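Local structure of septation protein imp2 (Schizosaccharomyces pombe, 5C1F) at the interface of chains A and B. The protein anchors cytoskeletal proteins to the membrane by binding phospholipids and is required for normal septation, helping to disassemble the medial ring. Residues are numbered along the deposited sequence; one frame, centred on the assembly and turned at random. Chains: chain A/B, Septation protein imp2.

The interface of chains A and B. Residues chain A 282-283; chain B 143, 147, 176, 179.
In the F-BAR dimer, the C-terminal extension of one subunit runs along the helical bundle of the other, and near the tip of that bundle its short 3-10 helix 282-284 lays A:Tyr282 and A:Tyr283 on helices 69-155 and 162-253 of chain B. A:Tyr282 turns one face of its ring to B:Cys147, whose CB sits over it in a CH-pi contact, 3.7 Å from the ring centroid and offset toward the rim. With CG anti to the backbone N (chi1 169°), the A:Tyr282 ring points away from its own amide, which is left to meet B:Tyr143. That amide N gives a hydrogen bond to the phenol oxygen OH of B:Tyr143, long at 3.3 Å and bent to 150° at the hydrogen, reaching the B:Tyr143 ring at its edge and in plane. The thiol SG of B:Cys147 lies over one face of the B:Tyr143 ring and 3.7 Å from A:Tyr282 CB, so the cysteine packs against both tyrosines. An alanine in place of A:Tyr282 would probably keep the backbone bond but lose the ring over B:Cys147 CB, opening a gap there and leaving one face of A:Tyr283 without its neighbour. Within the 3-10 turn, A:Tyr282 CD2 stands 3.9 Å above the centre of the A:Tyr283 ring, which probably helps hold that ring's orientation. A:Tyr283 points toward helix 162-253 and meets B:Ile179 tip to tip. Its phenol oxygen OH ends 3.8 Å from B:Ile179 CD1 and 4.0 Å from CG2 of the same residue, while the amide oxygen OE1 of B:Gln176 approaches that OH to 4.1 Å, too far for a hydrogen bond.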
ATOM      1  N   TYR A 282      51.830 -60.094  -7.876  1.00101.02           N
ATOM      2  CA  TYR A 282      53.194 -59.737  -7.486  1.00105.89           C
ATOM      3  C   TYR A 282      54.271 -60.280  -8.431  1.00108.95           C
ATOM      4  O   TYR A 282      55.352 -59.699  -8.546  1.00109.18           O
ATOM      5  CB  TYR A 282      53.463 -60.228  -6.058  1.00107.25           C
ATOM      6  CG  TYR A 282      54.914 -60.147  -5.630  1.00109.93           C
ATOM      7  CD1 TYR A 282      55.460 -58.954  -5.176  1.00111.50           C
ATOM      8  CD2 TYR A 282      55.734 -61.268  -5.675  1.00112.62           C
ATOM      9  CE1 TYR A 282      56.785 -58.879  -4.784  1.00113.23           C
ATOM     10  CE2 TYR A 282      57.059 -61.203  -5.287  1.00113.52           C
ATOM     11  CZ  TYR A 282      57.580 -60.006  -4.842  1.00113.34           C
ATOM     12  OH  TYR A 282      58.898 -59.939  -4.455  1.00114.63           O
ATOM     13  N   TYR A 283      53.972 -61.377  -9.119  1.00110.52           N
ATOM     14  CA  TYR A 283      54.984 -62.092  -9.896  1.00112.84           C
ATOM     15  C   TYR A 283      55.132 -61.606 -11.340  1.00116.88           C
ATOM     16  O   TYR A 283      56.231 -61.634 -11.894  1.00116.88           O
ATOM     17  CB  TYR A 283      54.677 -63.590  -9.880  1.00110.54           C
ATOM     18  CG  TYR A 283      54.744 -64.189  -8.493  1.00110.19           C
ATOM     19  CD1 TYR A 283      55.935 -64.697  -7.995  1.00110.85           C
ATOM     20  CD2 TYR A 283      53.621 -64.232  -7.677  1.00109.07           C
ATOM     21  CE1 TYR A 283      56.006 -65.241  -6.727  1.00111.76           C
ATOM     22  CE2 TYR A 283      53.682 -64.775  -6.405  1.00109.43           C
ATOM     23  CZ  TYR A 283      54.877 -65.278  -5.936  1.00111.25           C
ATOM     24  OH  TYR A 283      54.945 -65.818  -4.672  1.00112.32           O
TER
ATOM     25  N   TYR B 143      48.358 -59.890   1.090  1.00 68.01           N
ATOM     26  CA  TYR B 143      48.984 -60.640   0.007  1.00 64.95           C
ATOM     27  C   TYR B 143      50.402 -60.157  -0.290  1.00 66.25           C
ATOM     28  O   TYR B 143      51.326 -60.962  -0.399  1.00 64.01           O
ATOM     29  CB  TYR B 143      48.128 -60.555  -1.258  1.00 64.11           C
ATOM     30  CG  TYR B 143      48.802 -61.077  -2.507  1.00 61.87           C
ATOM     31  CD1 TYR B 143      49.042 -62.435  -2.677  1.00 61.90           C
ATOM     32  CD2 TYR B 143      49.188 -60.212  -3.523  1.00 62.54           C
ATOM     33  CE1 TYR B 143      49.657 -62.915  -3.822  1.00 62.62           C
ATOM     34  CE2 TYR B 143      49.801 -60.682  -4.671  1.00 64.41           C
ATOM     35  CZ  TYR B 143      50.033 -62.033  -4.815  1.00 65.91           C
ATOM     36  OH  TYR B 143      50.643 -62.502  -5.958  1.00 67.90           O
ATOM     37  N   CYS B 147      54.219 -61.754   0.192  1.00 63.02           N
ATOM     38  CA  CYS B 147      55.106 -61.826  -0.964  1.00 64.04           C
ATOM     39  C   CYS B 147      56.460 -61.197  -0.660  1.00 66.31           C
ATOM     40  O   CYS B 147      57.495 -61.677  -1.127  1.00 64.18           O
ATOM     41  CB  CYS B 147      54.472 -61.139  -2.176  1.00 66.07           C
ATOM     42  SG  CYS B 147      53.078 -62.031  -2.903  1.00 73.79           S
ATOM     43  N   GLN B 176      55.143 -69.348   2.168  1.00 78.03           N
ATOM     44  CA  GLN B 176      54.839 -69.659   0.771  1.00 82.26           C
ATOM     45  C   GLN B 176      53.489 -70.363   0.654  1.00 86.90           C
ATOM     46  O   GLN B 176      52.727 -70.114  -0.284  1.00 85.56           O
ATOM     47  CB  GLN B 176      55.947 -70.519   0.152  1.00 86.15           C
ATOM     48  CG  GLN B 176      55.666 -70.997  -1.271  1.00 90.86           C
ATOM     49  CD  GLN B 176      55.413 -69.857  -2.245  1.00 94.56           C
ATOM     50  OE1 GLN B 176      56.097 -68.832  -2.217  1.00 95.65           O
ATOM     51  NE2 GLN B 176      54.425 -70.033  -3.117  1.00 95.25           N
ATOM     52  N   ILE B 179      50.703 -67.745   1.004  1.00 81.56           N
ATOM     53  CA  ILE B 179      50.615 -66.844  -0.144  1.00 75.42           C
ATOM     54  C   ILE B 179      49.539 -67.281  -1.138  1.00 74.02           C
ATOM     55  O   ILE B 179      48.749 -66.457  -1.608  1.00 68.68           O
ATOM     56  CB  ILE B 179      51.973 -66.734  -0.880  1.00 69.59           C
ATOM     57  CG1 ILE B 179      52.865 -65.689  -0.205  1.00 66.74           C
ATOM     58  CG2 ILE B 179      51.774 -66.377  -2.347  1.00 65.87           C
ATOM     59  CD1 ILE B 179      54.070 -65.289  -1.032  1.00 68.65           C
TER